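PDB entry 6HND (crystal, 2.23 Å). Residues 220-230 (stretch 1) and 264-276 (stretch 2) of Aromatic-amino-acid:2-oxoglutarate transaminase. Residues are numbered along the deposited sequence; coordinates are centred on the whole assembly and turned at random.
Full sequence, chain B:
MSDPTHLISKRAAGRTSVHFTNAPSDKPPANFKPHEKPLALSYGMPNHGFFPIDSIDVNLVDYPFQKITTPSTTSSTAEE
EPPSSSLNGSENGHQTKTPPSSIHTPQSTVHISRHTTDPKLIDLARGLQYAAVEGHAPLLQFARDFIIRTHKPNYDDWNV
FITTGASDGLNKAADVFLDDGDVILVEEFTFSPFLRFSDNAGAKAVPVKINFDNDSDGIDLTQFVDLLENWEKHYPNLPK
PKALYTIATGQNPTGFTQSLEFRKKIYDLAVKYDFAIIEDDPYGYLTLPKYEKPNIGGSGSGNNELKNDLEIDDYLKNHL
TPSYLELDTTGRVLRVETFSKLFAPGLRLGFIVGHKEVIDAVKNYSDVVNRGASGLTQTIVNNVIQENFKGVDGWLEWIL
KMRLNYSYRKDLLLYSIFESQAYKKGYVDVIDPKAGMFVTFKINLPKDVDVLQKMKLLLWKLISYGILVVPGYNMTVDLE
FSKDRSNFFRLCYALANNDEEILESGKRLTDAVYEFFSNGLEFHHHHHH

Stretch 1 220-230: DLTQFVDLLEN
Stretch 2 264-276: KKIYDLAVKYDFA

Two helices of one chain, 221-229 and 264-272, run side by side in the same direction, their axes 3° from parallel and 11.8 Å apart at closest approach. The register pairs L221 with I266, V225 with L269 and L228 with Y273, their CA atoms 8.2, 8.0 and 7.6 Å apart. D220 caps the first helix: its OD1 accepts from Q223 N at 3.1 Å. The second ends in a Schellman motif, D274 taking phi/psi of 48/64 while F275 N bonds to A270 O at 2.9 Å; the chain then leaves the helix with F275 still directed at its neighbour.

No direct hydrogen bond joins the stretches; they bury 469 Å², mostly hydrocarbon. L228 (chi1 m, chi2 t) covers the most. Its CB lies over one face of the Y273 ring, 4.0 Å from the centroid, a CH-pi contact, while its CD1 reaches F275 CE2 at 3.7 Å, near the plane of that ring. With its CD1 also 3.9 Å from Y273 CD2, the leucine fills the space between the two aromatic side chains, an apolar fit that needs no polar partner.

Y273 (chi1 m, chi2 -81°), with the second-largest covered area, suits a place that is apolar yet partly exposed: its ring packs on leucine and its hydroxyl meets water. Y273 OH lies 3.4 Å from E229 CG and 2.8 Å from a water, which donates to E229 OE2 at 2.9 Å and accepts from K272 NZ at 3.3 Å, so acid and lysine are linked through solvent.

L221 (t, p) packs at the other end, CD2 lying 3.5 Å from K265 CD; the lysine lends its aliphatic stem while its end leads away. Between them L269 (m, t) is a knob among L221, F224, V225 and L228, its CD1 3.9 Å from V225 CG2. Buried F224 (chi1 t, chi2 57°) backs this layer, CD2 3.7 Å from I266 CD1 and CZ 4.0 Å from F275 CZ.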

ATOM      1  N   ASP B 220      13.351 -13.680  28.254  1.00 34.75           N
ATOM      2  CA  ASP B 220      13.692 -14.253  29.577  1.00 37.01           C
ATOM      3  C   ASP B 220      12.386 -14.493  30.356  1.00 39.44           C
ATOM      4  O   ASP B 220      11.808 -13.521  30.894  1.00 36.45           O
ATOM      5  CB  ASP B 220      14.642 -13.315  30.318  1.00 42.47           C
ATOM      6  CG  ASP B 220      15.145 -13.872  31.644  1.00 46.43           C
ATOM      7  OD1 ASP B 220      14.315 -14.382  32.429  1.00 41.20           O
ATOM      8  OD2 ASP B 220      16.367 -13.791  31.877  1.00 56.65           O
ATOM      9  N   LEU B 221      11.933 -15.741  30.441  1.00 39.43           N
ATOM     10  CA  LEU B 221      10.602 -16.040  31.018  1.00 39.47           C
ATOM     11  C   LEU B 221      10.529 -15.562  32.477  1.00 37.65           C
ATOM     12  O   LEU B 221       9.512 -14.945  32.853  1.00 39.25           O
ATOM     13  CB  LEU B 221      10.282 -17.532  30.884  1.00 39.44           C
ATOM     14  CG  LEU B 221       8.850 -17.894  31.319  1.00 41.66           C
ATOM     15  CD1 LEU B 221       7.817 -17.252  30.421  1.00 41.02           C
ATOM     16  CD2 LEU B 221       8.631 -19.392  31.370  1.00 43.78           C
ATOM     17  N   THR B 222      11.554 -15.808  33.285  1.00 38.57           N
ATOM     18  CA  THR B 222      11.565 -15.432  34.723  1.00 38.25           C
ATOM     19  C   THR B 222      11.314 -13.919  34.836  1.00 41.10           C
ATOM     20  O   THR B 222      10.452 -13.525  35.651  1.00 36.98           O
ATOM     21  CB  THR B 222      12.853 -15.909  35.396  1.00 39.48           C
ATOM     22  OG1 THR B 222      12.815 -17.333  35.440  1.00 36.18           O
ATOM     23  CG2 THR B 222      13.018 -15.389  36.807  1.00 42.12           C
ATOM     24  N   GLN B 223      12.003 -13.101  34.028  1.00 40.77           N
ATOM     25  CA  GLN B 223      11.883 -11.623  34.092  1.00 42.07           C
ATOM     26  C   GLN B 223      10.550 -11.184  33.465  1.00 38.95           C
ATOM     27  O   GLN B 223      10.039 -10.142  33.887  1.00 39.17           O
ATOM     28  CB  GLN B 223      13.103 -10.929  33.484  1.00 47.20           C
ATOM     29  CG  GLN B 223      14.362 -11.082  34.337  1.00 54.28           C
ATOM     30  CD  GLN B 223      14.129 -10.654  35.770  1.00 64.58           C
ATOM     31  OE1 GLN B 223      14.082 -11.484  36.685  1.00 77.90           O
ATOM     32  NE2 GLN B 223      13.947  -9.352  35.976  1.00 61.74           N
ATOM     33  N   PHE B 224       9.985 -11.957  32.542  1.00 33.58           N
ATOM     34  CA  PHE B 224       8.674 -11.664  31.926  1.00 36.37           C
ATOM     35  C   PHE B 224       7.581 -11.866  32.992  1.00 34.73           C
ATOM     36  O   PHE B 224       6.840 -10.919  33.319  1.00 36.71           O
ATOM     37  CB  PHE B 224       8.478 -12.472  30.636  1.00 35.97           C
ATOM     38  CG  PHE B 224       7.248 -12.088  29.840  1.00 37.39           C
ATOM     39  CD1 PHE B 224       7.053 -10.786  29.411  1.00 39.93           C
ATOM     40  CD2 PHE B 224       6.275 -13.017  29.527  1.00 36.87           C
ATOM     41  CE1 PHE B 224       5.913 -10.437  28.701  1.00 43.23           C
ATOM     42  CE2 PHE B 224       5.134 -12.665  28.829  1.00 34.36           C
ATOM     43  CZ  PHE B 224       4.964 -11.379  28.399  1.00 37.60           C
ATOM     44  N   VAL B 225       7.533 -13.037  33.605  1.00 36.29           N
ATOM     45  CA  VAL B 225       6.611 -13.312  34.747  1.00 38.06           C
ATOM     46  C   VAL B 225       6.751 -12.196  35.804  1.00 39.97           C
ATOM     47  O   VAL B 225       5.730 -11.623  36.225  1.00 39.51           O
ATOM     48  CB  VAL B 225       6.841 -14.730  35.307  1.00 37.80           C
ATOM     49  CG1 VAL B 225       6.044 -14.983  36.576  1.00 41.90           C
ATOM     50  CG2 VAL B 225       6.480 -15.783  34.283  1.00 36.30           C
ATOM     51  N   ASP B 226       7.969 -11.841  36.199  1.00 40.96           N
ATOM     52  CA  ASP B 226       8.198 -10.831  37.258  1.00 42.76           C
ATOM     53  C   ASP B 226       7.581  -9.489  36.824  1.00 45.74           C
ATOM     54  O   ASP B 226       6.894  -8.834  37.675  1.00 41.14           O
ATOM     55  CB  ASP B 226       9.685 -10.717  37.601  1.00 44.04           C
ATOM     56  CG  ASP B 226       9.940  -9.666  38.667  1.00 50.48           C
ATOM     57  OD1 ASP B 226       9.553  -9.900  39.824  1.00 53.34           O
ATOM     58  OD2 ASP B 226      10.467  -8.590  38.316  1.00 57.12           O
ATOM     59  N   LEU B 227       7.828  -9.066  35.577  1.00 40.50           N
ATOM     60  CA  LEU B 227       7.254  -7.811  35.005  1.00 41.46           C
ATOM     61  C   LEU B 227       5.721  -7.870  35.118  1.00 36.96           C
ATOM     62  O   LEU B 227       5.116  -6.913  35.562  1.00 38.76           O
ATOM     63  CB  LEU B 227       7.730  -7.660  33.550  1.00 43.80           C
ATOM     64  CG  LEU B 227       7.175  -6.484  32.738  1.00 41.11           C
ATOM     65  CD1 LEU B 227       7.564  -5.154  33.351  1.00 43.06           C
ATOM     66  CD2 LEU B 227       7.655  -6.547  31.290  1.00 40.73           C
ATOM     67  N   LEU B 228       5.105  -8.994  34.775  1.00 39.73           N
ATOM     68  CA  LEU B 228       3.627  -9.112  34.759  1.00 39.02           C
ATOM     69  C   LEU B 228       3.075  -9.219  36.186  1.00 39.21           C
ATOM     70  O   LEU B 228       2.051  -8.604  36.453  1.00 47.52           O
ATOM     71  CB  LEU B 228       3.249 -10.305  33.887  1.00 37.88           C
ATOM     72  CG  LEU B 228       3.345 -10.036  32.386  1.00 38.85           C
ATOM     73  CD1 LEU B 228       2.881 -11.248  31.576  1.00 37.52           C
ATOM     74  CD2 LEU B 228       2.524  -8.815  32.020  1.00 41.85           C
ATOM     75  N   GLU B 229       3.739  -9.941  37.080  1.00 42.79           N
ATOM     76  CA  GLU B 229       3.261 -10.137  38.476  1.00 42.33           C
ATOM     77  C   GLU B 229       3.483  -8.870  39.282  1.00 39.87           C
ATOM     78  O   GLU B 229       2.752  -8.696  40.243  1.00 46.92           O
ATOM     79  CB  GLU B 229       3.987 -11.281  39.183  1.00 43.52           C
ATOM     80  CG  GLU B 229       3.599 -12.650  38.649  1.00 44.88           C
ATOM     81  CD  GLU B 229       4.225 -13.807  39.398  1.00 45.05           C
ATOM     82  OE1 GLU B 229       4.997 -13.530  40.346  1.00 46.75           O
ATOM     83  OE2 GLU B 229       3.924 -14.975  39.044  1.00 41.93           O
ATOM     84  N   ASN B 230       4.472  -8.044  38.923  1.00 41.48           N
ATOM     85  CA  ASN B 230       4.863  -6.857  39.726  1.00 39.16           C
ATOM     86  C   ASN B 230       4.739  -5.614  38.832  1.00 40.47           C
ATOM     87  O   ASN B 230       5.522  -4.649  39.008  1.00 42.86           O
ATOM     88  CB  ASN B 230       6.243  -7.048  40.368  1.00 40.34           C
ATOM     89  CG  ASN B 230       6.329  -8.276  41.262  1.00 44.74           C
ATOM     90  OD1 ASN B 230       5.635  -8.382  42.262  1.00 51.33           O
ATOM     91  ND2 ASN B 230       7.154  -9.242  40.906  1.00 47.58           N
ATOM     92  N   LYS B 264       3.595 -22.222  25.088  1.00 39.24           N
ATOM     93  CA  LYS B 264       2.398 -22.559  25.898  1.00 39.48           C
ATOM     94  C   LYS B 264       2.390 -21.660  27.122  1.00 39.17           C
ATOM     95  O   LYS B 264       1.311 -21.203  27.473  1.00 41.20           O
ATOM     96  CB  LYS B 264       2.357 -24.040  26.264  1.00 45.81           C
ATOM     97  CG  LYS B 264       2.170 -24.959  25.061  1.00 55.44           C
ATOM     98  CD  LYS B 264       1.698 -26.361  25.404  1.00 59.40           C
ATOM     99  CE  LYS B 264       2.058 -27.356  24.323  1.00 63.72           C
ATOM    100  NZ  LYS B 264       1.258 -28.594  24.451  1.00 75.73           N
ATOM    101  N   LYS B 265       3.553 -21.406  27.728  1.00 37.28           N
ATOM    102  CA  LYS B 265       3.631 -20.572  28.952  1.00 42.88           C
ATOM    103  C   LYS B 265       3.312 -19.108  28.619  1.00 37.91           C
ATOM    104  O   LYS B 265       2.654 -18.481  29.414  1.00 38.83           O
ATOM    105  CB  LYS B 265       4.997 -20.729  29.622  1.00 47.99           C
ATOM    106  CG  LYS B 265       5.336 -22.142  30.072  1.00 50.78           C
ATOM    107  CD  LYS B 265       6.402 -22.135  31.134  1.00 59.66           C
ATOM    108  CE  LYS B 265       7.549 -23.071  30.834  1.00 61.89           C
ATOM    109  NZ  LYS B 265       7.136 -24.483  30.962  1.00 56.28           N
ATOM    110  N   ILE B 266       3.818 -18.575  27.506  1.00 38.82           N
ATOM    111  CA  ILE B 266       3.532 -17.183  27.043  1.00 33.44           C
ATOM    112  C   ILE B 266       2.030 -17.073  26.784  1.00 33.02           C
ATOM    113  O   ILE B 266       1.440 -16.106  27.251  1.00 34.34           O
ATOM    114  CB  ILE B 266       4.354 -16.820  25.786  1.00 32.87           C
ATOM    115  CG1 ILE B 266       5.865 -16.793  26.047  1.00 31.83           C
ATOM    116  CG2 ILE B 266       3.864 -15.507  25.186  1.00 30.25           C
ATOM    117  CD1 ILE B 266       6.296 -15.768  27.081  1.00 33.03           C
ATOM    118  N   TYR B 267       1.429 -18.047  26.093  1.00 35.67           N
ATOM    119  CA  TYR B 267      -0.022 -18.044  25.767  1.00 37.04           C
ATOM    120  C   TYR B 267      -0.838 -18.030  27.064  1.00 39.29           C
ATOM    121  O   TYR B 267      -1.785 -17.182  27.201  1.00 41.44           O
ATOM    122  CB  TYR B 267      -0.417 -19.221  24.874  1.00 40.47           C
ATOM    123  CG  TYR B 267      -1.860 -19.140  24.456  1.00 40.80           C
ATOM    124  CD1 TYR B 267      -2.247 -18.276  23.451  1.00 44.01           C
ATOM    125  CD2 TYR B 267      -2.843 -19.877  25.085  1.00 39.21           C
ATOM    126  CE1 TYR B 267      -3.574 -18.144  23.077  1.00 43.07           C
ATOM    127  CE2 TYR B 267      -4.171 -19.779  24.706  1.00 43.05           C
ATOM    128  CZ  TYR B 267      -4.539 -18.894  23.710  1.00 44.91           C
ATOM    129  OH  TYR B 267      -5.833 -18.754  23.313  1.00 52.96           O
ATOM    130  N   ASP B 268      -0.453 -18.887  28.012  1.00 34.56           N
ATOM    131  CA  ASP B 268      -1.153 -19.030  29.314  1.00 38.49           C
ATOM    132  C   ASP B 268      -1.089 -17.693  30.042  1.00 33.87           C
ATOM    133  O   ASP B 268      -2.102 -17.317  30.651  1.00 32.74           O
ATOM    134  CB  ASP B 268      -0.590 -20.190  30.156  1.00 43.04           C
ATOM    135  CG  ASP B 268      -1.041 -21.563  29.676  1.00 41.41           C
ATOM    136  OD1 ASP B 268      -1.910 -21.624  28.785  1.00 45.61           O
ATOM    137  OD2 ASP B 268      -0.496 -22.557  30.172  1.00 47.53           O
ATOM    138  N   LEU B 269       0.042 -16.992  29.962  1.00 33.90           N
ATOM    139  CA  LEU B 269       0.181 -15.634  30.566  1.00 37.49           C
ATOM    140  C   LEU B 269      -0.668 -14.630  29.770  1.00 37.01           C
ATOM    141  O   LEU B 269      -1.217 -13.709  30.382  1.00 34.21           O
ATOM    142  CB  LEU B 269       1.646 -15.217  30.587  1.00 39.70           C
ATOM    143  CG  LEU B 269       2.508 -15.954  31.606  1.00 39.62           C
ATOM    144  CD1 LEU B 269       3.991 -15.838  31.239  1.00 39.72           C
ATOM    145  CD2 LEU B 269       2.225 -15.413  33.006  1.00 37.74           C
ATOM    146  N   ALA B 270      -0.821 -14.829  28.461  1.00 38.80           N
ATOM    147  CA  ALA B 270      -1.660 -13.953  27.607  1.00 41.05           C
ATOM    148  C   ALA B 270      -3.126 -14.069  28.051  1.00 37.17           C
ATOM    149  O   ALA B 270      -3.811 -13.036  28.031  1.00 32.95           O
ATOM    150  CB  ALA B 270      -1.476 -14.282  26.139  1.00 40.17           C
ATOM    151  N   VAL B 271      -3.570 -15.273  28.451  1.00 38.19           N
ATOM    152  CA  VAL B 271      -4.953 -15.529  28.958  1.00 34.14           C
ATOM    153  C   VAL B 271      -5.093 -14.904  30.354  1.00 38.38           C
ATOM    154  O   VAL B 271      -6.063 -14.146  30.583  1.00 38.72           O
ATOM    155  CB  VAL B 271      -5.296 -17.034  28.934  1.00 33.82           C
ATOM    156  CG1 VAL B 271      -6.665 -17.343  29.560  1.00 32.65           C
ATOM    157  CG2 VAL B 271      -5.247 -17.596  27.519  1.00 30.99           C
ATOM    158  N   LYS B 272      -4.134 -15.151  31.243  1.00 38.34           N
ATOM    159  CA  LYS B 272      -4.218 -14.761  32.671  1.00 39.03           C
ATOM    160  C   LYS B 272      -4.205 -13.242  32.838  1.00 41.69           C
ATOM    161  O   LYS B 272      -4.898 -12.744  33.752  1.00 45.76           O
ATOM    162  CB  LYS B 272      -3.047 -15.363  33.447  1.00 43.72           C
ATOM    163  CG  LYS B 272      -2.904 -14.864  34.871  1.00 43.31           C
ATOM    164  CD  LYS B 272      -2.100 -15.816  35.728  1.00 49.95           C
ATOM    165  CE  LYS B 272      -1.818 -15.235  37.097  1.00 59.58           C
ATOM    166  NZ  LYS B 272      -0.928 -16.130  37.872  1.00 70.63           N
ATOM    167  N   TYR B 273      -3.399 -12.543  32.042  1.00 39.41           N
ATOM    168  CA  TYR B 273      -3.245 -11.066  32.081  1.00 42.81           C
ATOM    169  C   TYR B 273      -4.015 -10.426  30.909  1.00 41.29           C
ATOM    170  O   TYR B 273      -3.953  -9.199  30.757  1.00 45.45           O
ATOM    171  CB  TYR B 273      -1.765 -10.686  32.139  1.00 39.58           C
ATOM    172  CG  TYR B 273      -1.089 -11.148  33.400  1.00 37.65           C
ATOM    173  CD1 TYR B 273      -1.200 -10.430  34.586  1.00 42.08           C
ATOM    174  CD2 TYR B 273      -0.351 -12.325  33.417  1.00 38.87           C
ATOM    175  CE1 TYR B 273      -0.589 -10.870  35.758  1.00 41.38           C
ATOM    176  CE2 TYR B 273       0.267 -12.781  34.576  1.00 39.53           C
ATOM    177  CZ  TYR B 273       0.137 -12.054  35.749  1.00 42.50           C
ATOM    178  OH  TYR B 273       0.745 -12.527  36.873  1.00 44.87           O
ATOM    179  N   ASP B 274      -4.751 -11.231  30.148  1.00 36.33           N
ATOM    180  CA  ASP B 274      -5.678 -10.787  29.077  1.00 40.73           C
ATOM    181  C   ASP B 274      -4.963  -9.763  28.194  1.00 38.56           C
ATOM    182  O   ASP B 274      -5.393  -8.606  28.179  1.00 39.63           O
ATOM    183  CB  ASP B 274      -6.979 -10.207  29.642  1.00 38.40           C
ATOM    184  CG  ASP B 274      -8.039 -10.030  28.578  1.00 41.29           C
ATOM    185  OD1 ASP B 274      -8.009 -10.767  27.573  1.00 37.06           O
ATOM    186  OD2 ASP B 274      -8.867  -9.137  28.751  1.00 48.99           O
ATOM    187  N   PHE B 275      -3.905 -10.176  27.494  1.00 36.14           N
ATOM    188  CA  PHE B 275      -3.293  -9.365  26.415  1.00 32.70           C
ATOM    189  C   PHE B 275      -3.324 -10.159  25.102  1.00 32.27           C
ATOM    190  O   PHE B 275      -3.499 -11.403  25.112  1.00 32.48           O
ATOM    191  CB  PHE B 275      -1.915  -8.864  26.832  1.00 33.65           C
ATOM    192  CG  PHE B 275      -0.901  -9.918  27.195  1.00 33.86           C
ATOM    193  CD1 PHE B 275      -0.257 -10.656  26.220  1.00 34.14           C
ATOM    194  CD2 PHE B 275      -0.529 -10.117  28.511  1.00 35.35           C
ATOM    195  CE1 PHE B 275       0.724 -11.577  26.549  1.00 33.56           C
ATOM    196  CE2 PHE B 275       0.435 -11.054  28.837  1.00 34.74           C
ATOM    197  CZ  PHE B 275       1.058 -11.784  27.854  1.00 33.12           C
ATOM    198  N   ALA B 276      -3.258  -9.421  23.990  1.00 31.45           N
ATOM    199  CA  ALA B 276      -3.171  -9.958  22.615  1.00 31.49           C
ATOM    200  C   ALA B 276      -1.721 -10.339  22.311  1.00 29.85           C
ATOM    201  O   ALA B 276      -0.789  -9.726  22.870  1.00 28.07           O
ATOM    202  CB  ALA B 276      -3.672  -8.935  21.617  1.00 32.41           C
TER
HETATM  203  O   HOH W   1       1.974 -15.020  36.893  1.00 44.41           O